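Local coordinates for protein multiheme cytochrome cf (Carboxydothermus ferrireducens DSM 11255, PDB 6QVM) that probably sits in the S-layer and passes electrons through eleven c-type hemes to insoluble Fe(III) outside the cell, at residues Glu25-Ala28 against Lys29-Gly32; Arg80-Leu83 against Phe84-Gly88. All coordinates share one frame; numbering follows the deposited sequence.

Contact 1: Glu25-Ala28 against Lys29-Gly32. With HEC (heme c), chain E.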
loop_
_atom_site.group_PDB
_atom_site.type_symbol
_atom_site.label_atom_id
_atom_site.label_comp_id
_atom_site.label_asym_id
_atom_site.label_seq_id
_atom_site.Cartn_x
_atom_site.Cartn_y
_atom_site.Cartn_z
ATOM N N GLU A 25 12.041 5.995 -25.859
ATOM C CA GLU A 25 12.143 6.304 -27.281
ATOM C C GLU A 25 10.770 6.576 -27.881
ATOM O O GLU A 25 10.636 7.391 -28.799
ATOM C CB GLU A 25 12.839 5.161 -28.012
ATOM C CG GLU A 25 14.295 4.997 -27.620
ATOM C CD GLU A 25 14.906 3.684 -28.091
ATOM O OE1 GLU A 25 14.791 2.673 -27.363
ATOM O OE2 GLU A 25 15.511 3.666 -29.185
ATOM N N GLN A 26 9.737 5.903 -27.370
ATOM C CA GLN A 26 8.385 6.141 -27.860
ATOM C C GLN A 26 7.925 7.552 -27.518
ATOM O O GLN A 26 7.371 8.259 -28.367
ATOM C CB GLN A 26 7.427 5.105 -27.280
ATOM C CG GLN A 26 6.049 5.144 -27.913
ATOM C CD GLN A 26 6.102 5.034 -29.426
ATOM O OE1 GLN A 26 5.751 5.973 -30.137
ATOM N NE2 GLN A 26 6.527 3.878 -29.926
ATOM N N TYR A 27 8.148 7.981 -26.271
ATOM C CA TYR A 27 7.784 9.340 -25.882
ATOM C C TYR A 27 8.572 10.374 -26.674
ATOM O O TYR A 27 8.090 11.491 -26.890
ATOM C CB TYR A 27 8.010 9.552 -24.383
ATOM C CG TYR A 27 7.236 8.612 -23.479
ATOM C CD1 TYR A 27 6.051 8.023 -23.902
ATOM C CD2 TYR A 27 7.692 8.318 -22.201
ATOM C CE1 TYR A 27 5.344 7.164 -23.076
ATOM C CE2 TYR A 27 6.996 7.457 -21.371
ATOM C CZ TYR A 27 5.822 6.881 -21.813
ATOM O OH TYR A 27 5.128 6.024 -20.984
ATOM N N ALA A 28 9.787 10.023 -27.100
ATOM C CA ALA A 28 10.568 10.927 -27.935
ATOM C C ALA A 28 9.902 11.129 -29.291
ATOM O O ALA A 28 9.803 12.258 -29.781
ATOM C CB ALA A 28 11.989 10.391 -28.093
ATOM N N LYS A 29 9.426 10.043 -29.904
ATOM C CA LYS A 29 8.682 10.163 -31.154
ATOM C C LYS A 29 7.377 10.925 -30.947
ATOM O O LYS A 29 7.069 11.857 -31.697
ATOM C CB LYS A 29 8.414 8.777 -31.743
ATOM C CG LYS A 29 9.618 8.172 -32.443
ATOM C CD LYS A 29 9.682 6.670 -32.243
ATOM C CE LYS A 29 11.104 6.166 -32.386
ATOM N NZ LYS A 29 11.262 4.788 -31.859
ATOM N N ASP A 30 6.601 10.542 -29.927
ATOM C CA ASP A 30 5.302 11.166 -29.693
ATOM C C ASP A 30 5.421 12.672 -29.504
ATOM O O ASP A 30 4.539 13.427 -29.930
ATOM C CB ASP A 30 4.634 10.537 -28.469
ATOM C CG ASP A 30 4.462 9.034 -28.599
ATOM O OD1 ASP A 30 4.409 8.534 -29.741
ATOM O OD2 ASP A 30 4.375 8.352 -27.558
ATOM N N THR A 31 6.508 13.127 -28.883
ATOM C CA THR A 31 6.644 14.524 -28.502
ATOM C C THR A 31 7.583 15.312 -29.402
ATOM O O THR A 31 7.516 16.544 -29.405
ATOM C CB THR A 31 7.135 14.625 -27.054
ATOM O OG1 THR A 31 8.423 14.000 -26.949
ATOM C CG2 THR A 31 6.155 13.936 -26.115
ATOM N N GLY A 32 8.445 14.637 -30.162
ATOM C CA GLY A 32 9.431 15.329 -30.964
ATOM C C GLY A 32 10.564 15.939 -30.172
ATOM O O GLY A 32 11.217 16.867 -30.657
HETATM FE FE HEC E . 12.355 8.488 -21.585
HETATM C CHA HEC E . 11.447 6.311 -19.076
HETATM C CHB HEC E . 14.913 6.386 -22.469
HETATM C CHC HEC E . 13.115 10.553 -24.239
HETATM C CHD HEC E . 9.998 10.791 -20.499
HETATM N NA HEC E . 13.038 6.689 -20.911
HETATM C C1A HEC E . 12.545 5.978 -19.835
HETATM C C2A HEC E . 13.371 4.806 -19.642
HETATM C C3A HEC E . 14.340 4.837 -20.573
HETATM C C4A HEC E . 14.146 6.018 -21.387
HETATM C CMA HEC E . 15.465 3.801 -20.770
HETATM C CAA HEC E . 13.160 3.753 -18.526
HETATM C CBA HEC E . 12.779 2.403 -19.126
HETATM C CGA HEC E . 11.326 2.394 -19.517
HETATM O O1A HEC E . 10.990 1.737 -20.537
HETATM O O2A HEC E . 10.505 3.037 -18.812
HETATM N NB HEC E . 13.753 8.482 -23.068
HETATM C C1B HEC E . 14.691 7.487 -23.272
HETATM C C2B HEC E . 15.418 7.803 -24.482
HETATM C C3B HEC E . 14.933 8.962 -24.971
HETATM C C4B HEC E . 13.864 9.403 -24.095
HETATM C CMB HEC E . 16.574 6.942 -25.039
HETATM C CAB HEC E . 15.396 9.709 -26.245
HETATM C CBB HEC E . 15.168 8.867 -27.522
HETATM N NC HEC E . 11.709 10.329 -22.218
HETATM C C1C HEC E . 12.133 10.982 -23.365
HETATM C C2C HEC E . 11.371 12.213 -23.500
HETATM C C3C HEC E . 10.468 12.259 -22.494
HETATM C C4C HEC E . 10.689 11.086 -21.658
HETATM C CMC HEC E . 11.508 13.193 -24.690
HETATM C CAC HEC E . 9.423 13.369 -22.176
HETATM C CBC HEC E . 8.425 13.629 -23.329
HETATM N ND HEC E . 10.947 8.546 -20.031
HETATM C C1D HEC E . 10.077 9.610 -19.789
HETATM C C2D HEC E . 9.248 9.276 -18.656
HETATM C C3D HEC E . 9.706 7.880 -18.216
HETATM C C4D HEC E . 10.758 7.505 -19.127
HETATM C CMD HEC E . 8.135 10.139 -18.027
HETATM C CAD HEC E . 9.154 7.025 -17.062
HETATM C CBD HEC E . 7.975 6.235 -17.624
HETATM C CGD HEC E . 7.411 5.301 -16.583
HETATM O O1D HEC E . 8.208 4.618 -15.885
HETATM O O2D HEC E . 6.158 5.236 -16.470
#

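Contact 2: Arg80-Leu83 against Phe84-Gly88. With HEC (heme c), chain E.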
loop_
_atom_site.group_PDB
_atom_site.type_symbol
_atom_site.label_atom_id
_atom_site.label_comp_id
_atom_site.label_asym_id
_atom_site.label_seq_id
_atom_site.Cartn_x
_atom_site.Cartn_y
_atom_site.Cartn_z
ATOM N N ARG A 80 11.016 19.023 -16.721
ATOM C CA ARG A 80 10.120 18.824 -17.856
ATOM C C ARG A 80 9.622 17.386 -17.918
ATOM O O ARG A 80 8.461 17.138 -18.267
ATOM C CB ARG A 80 10.819 19.218 -19.159
ATOM C CG ARG A 80 11.081 20.707 -19.277
ATOM C CD ARG A 80 9.783 21.466 -19.516
ATOM N NE ARG A 80 9.855 22.853 -19.069
ATOM C CZ ARG A 80 8.813 23.675 -19.050
ATOM N NH1 ARG A 80 7.629 23.242 -19.459
ATOM N NH2 ARG A 80 8.947 24.919 -18.613
ATOM N N GLY A 81 10.489 16.423 -17.595
ATOM C CA GLY A 81 10.054 15.032 -17.576
ATOM C C GLY A 81 9.043 14.759 -16.477
ATOM O O GLY A 81 8.048 14.057 -16.685
ATOM N N VAL A 82 9.290 15.316 -15.289
ATOM C CA VAL A 82 8.339 15.214 -14.186
ATOM C C VAL A 82 6.984 15.783 -14.593
ATOM O O VAL A 82 5.949 15.113 -14.477
ATOM C CB VAL A 82 8.890 15.926 -12.938
ATOM C CG1 VAL A 82 7.796 16.095 -11.911
ATOM C CG2 VAL A 82 10.064 15.158 -12.357
ATOM N N LEU A 83 6.973 17.021 -15.097
ATOM C CA LEU A 83 5.725 17.651 -15.518
ATOM C C LEU A 83 5.032 16.829 -16.595
ATOM O O LEU A 83 3.811 16.641 -16.557
ATOM C CB LEU A 83 5.995 19.068 -16.022
ATOM C CG LEU A 83 6.607 20.039 -15.012
ATOM C CD1 LEU A 83 6.968 21.357 -15.685
ATOM C CD2 LEU A 83 5.665 20.271 -13.841
ATOM N N PHE A 84 5.797 16.351 -17.578
ATOM C CA PHE A 84 5.245 15.465 -18.596
ATOM C C PHE A 84 4.504 14.298 -17.954
ATOM O O PHE A 84 3.357 14.002 -18.307
ATOM C CB PHE A 84 6.375 14.970 -19.507
ATOM C CG PHE A 84 5.966 13.888 -20.475
ATOM C CD1 PHE A 84 5.343 14.206 -21.672
ATOM C CD2 PHE A 84 6.235 12.555 -20.199
ATOM C CE1 PHE A 84 4.981 13.217 -22.563
ATOM C CE2 PHE A 84 5.869 11.561 -21.086
ATOM C CZ PHE A 84 5.243 11.894 -22.271
ATOM N N MET A 85 5.132 13.650 -16.972
ATOM C CA MET A 85 4.528 12.469 -16.370
ATOM C C MET A 85 3.354 12.840 -15.467
ATOM O O MET A 85 2.358 12.112 -15.415
ATOM C CB MET A 85 5.580 11.677 -15.601
ATOM C CG MET A 85 5.138 10.273 -15.255
ATOM S SD MET A 85 6.481 9.234 -14.662
ATOM C CE MET A 85 5.588 7.741 -14.231
ATOM N N GLN A 86 3.445 13.967 -14.753
ATOM C CA GLN A 86 2.316 14.423 -13.947
ATOM C C GLN A 86 1.118 14.831 -14.800
ATOM O O GLN A 86 -0.018 14.784 -14.313
ATOM C CB GLN A 86 2.736 15.597 -13.060
ATOM C CG GLN A 86 3.842 15.273 -12.076
ATOM C CD GLN A 86 4.060 16.372 -11.063
ATOM O OE1 GLN A 86 4.565 17.450 -11.383
ATOM N NE2 GLN A 86 3.679 16.104 -9.822
ATOM N N ASN A 87 1.350 15.227 -16.055
ATOM C CA ASN A 87 0.299 15.662 -16.965
ATOM C C ASN A 87 -0.283 14.516 -17.782
ATOM O O ASN A 87 -0.744 14.738 -18.912
ATOM C CB ASN A 87 0.840 16.756 -17.888
ATOM C CG ASN A 87 0.834 18.122 -17.235
ATOM O OD1 ASN A 87 0.122 18.352 -16.255
ATOM N ND2 ASN A 87 1.634 19.034 -17.769
ATOM N N GLY A 88 -0.277 13.298 -17.251
ATOM C CA GLY A 88 -0.744 12.160 -18.025
ATOM C C GLY A 88 0.088 11.907 -19.263
ATOM O O GLY A 88 -0.459 11.563 -20.316
HETATM FE FE HEC E . 12.355 8.488 -21.585
HETATM C CHA HEC E . 11.447 6.311 -19.076
HETATM C CHB HEC E . 14.913 6.386 -22.469
HETATM C CHC HEC E . 13.115 10.553 -24.239
HETATM C CHD HEC E . 9.998 10.791 -20.499
HETATM N NA HEC E . 13.038 6.689 -20.911
HETATM C C1A HEC E . 12.545 5.978 -19.835
HETATM C C2A HEC E . 13.371 4.806 -19.642
HETATM C C3A HEC E . 14.340 4.837 -20.573
HETATM C C4A HEC E . 14.146 6.018 -21.387
HETATM C CMA HEC E . 15.465 3.801 -20.770
HETATM C CAA HEC E . 13.160 3.753 -18.526
HETATM C CBA HEC E . 12.779 2.403 -19.126
HETATM C CGA HEC E . 11.326 2.394 -19.517
HETATM O O1A HEC E . 10.990 1.737 -20.537
HETATM O O2A HEC E . 10.505 3.037 -18.812
HETATM N NB HEC E . 13.753 8.482 -23.068
HETATM C C1B HEC E . 14.691 7.487 -23.272
HETATM C C2B HEC E . 15.418 7.803 -24.482
HETATM C C3B HEC E . 14.933 8.962 -24.971
HETATM C C4B HEC E . 13.864 9.403 -24.095
HETATM C CMB HEC E . 16.574 6.942 -25.039
HETATM C CAB HEC E . 15.396 9.709 -26.245
HETATM C CBB HEC E . 15.168 8.867 -27.522
HETATM N NC HEC E . 11.709 10.329 -22.218
HETATM C C1C HEC E . 12.133 10.982 -23.365
HETATM C C2C HEC E . 11.371 12.213 -23.500
HETATM C C3C HEC E . 10.468 12.259 -22.494
HETATM C C4C HEC E . 10.689 11.086 -21.658
HETATM C CMC HEC E . 11.508 13.193 -24.690
HETATM C CAC HEC E . 9.423 13.369 -22.176
HETATM C CBC HEC E . 8.425 13.629 -23.329
HETATM N ND HEC E . 10.947 8.546 -20.031
HETATM C C1D HEC E . 10.077 9.610 -19.789
HETATM C C2D HEC E . 9.248 9.276 -18.656
HETATM C C3D HEC E . 9.706 7.880 -18.216
HETATM C C4D HEC E . 10.758 7.505 -19.127
HETATM C CMD HEC E . 8.135 10.139 -18.027
HETATM C CAD HEC E . 9.154 7.025 -17.062
HETATM C CBD HEC E . 7.975 6.235 -17.624
HETATM C CGD HEC E . 7.411 5.301 -16.583
HETATM O O1D HEC E . 8.208 4.618 -15.885
HETATM O O2D HEC E . 6.158 5.236 -16.470
#

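Contact 1: Glu25-Ala28 against Lys29-Gly32
The short helix 25-31 forms one wall of a heme c pocket, and its last turn is closed by Thr31 gripping Tyr27. Both OG1 and the backbone N of Thr31 donate to Tyr27 O. The N lies above the carbonyl plane, and OG1 is tilted 22° from it. A chi1 of 61° places OG1 between the backbone N and the carbonyl carbon of Thr31, and from there it reaches back one turn. The same torsion sends CG2 to the heme, 3.6 Å from HEC CBC. The helix is continued by Asp30 N to Gln26 O at 2.9 Å, and Gly32 N to Ala28 O ends the run. Gly32 has positive phi and leaves the helix there. Tyr27 presents its ring edge to the porphyrin: CD2 is 3.6 Å from HEC C1D, which lies in the plane of the ring. Its OH is hydrogen-bonded to Lys89 NZ. Ala28 CB meets HEC CBB at 3.6 Å, and Glu25 CG sits at 4.0 Å from HEC CMB. On the outer side, the Lys29 chain runs along Glu25 O, with CD 3.6 Å from that oxygen. The helix is therefore two-sided. Carbon atoms of Glu25, Tyr27, Ala28 and Thr31 line the heme, while Lys29 and Asp30 keep their charged groups on the exposed surface.

Contact 2: Arg80-Leu83 against Phe84-Gly88
Phe84 and Arg80 meet one turn apart on helix 79-86, where the backbone N of Phe84 donates to Arg80 O. Phe84 CB rests against the carbonyls of the preceding turn, 3.3 Å from Arg80 O and 3.4 Å from Gly81 O. With CG anti to the backbone N (chi1 171°), the ring is carried off the helix toward heme c. CG lies near the vinyl-derived thioether arm, close to both HEC CAC and HEC CBC. CD1 is 3.5 Å from HEC CBC, and CE1 and CZ also face that methyl carbon. CBC sits 3.4 Å above the ring plane, over its centre, as in a CH-pi contact. At the ring edge, in plane, lies HEC CMD, near CD2. Tyr27 meets the Phe84 ring too, with the two planes at about 55°.

Met85 follows with an extended chain. Its SD passes HEC CMD, and its CE ends 3.4 Å from the propionate oxygen HEC O2D. Met85 and Val82 also touch a second heme c.

Away from the first heme, Gln86 lies alongside Val82, both pointing the same way. Gln86 CG is 3.2 Å from Val82 O, and OE1 is 3.5 Å from Val82 CG1. Gln86 NE2 is hydrogen-bonded to Ser231. Leu83 CD1 lies 4.2 Å above one face of the Arg80 guanidinium, offset toward its rim. That guanidinium makes a salt bridge to Glu108 and a hydrogen bond to Val93 O. The chemistry is divided by direction: Phe84 and Met85 lay carbon and sulfur against one edge of the heme, whereas Arg80 and Gln86 tie the helix to neighbouring parts of the chain by polar bonds.

Contact 1 comes first along the chain, on helix 25-31, and contact 2 follows on helix 79-86. Their centres are about 13 Å apart, on the same side of the chain's centre. Both line the pocket of one heme c, and they also touch directly: Thr31 CG2 is 3.8 Å from Phe84 CE1. Contact 1 lies at the surface; contact 2 is more enclosed and also borders a second heme c. Two helices distant in sequence thus share the walls of one cofactor site. Contact 2 touches two hemes, a setting consistent with electron passage along the heme chain.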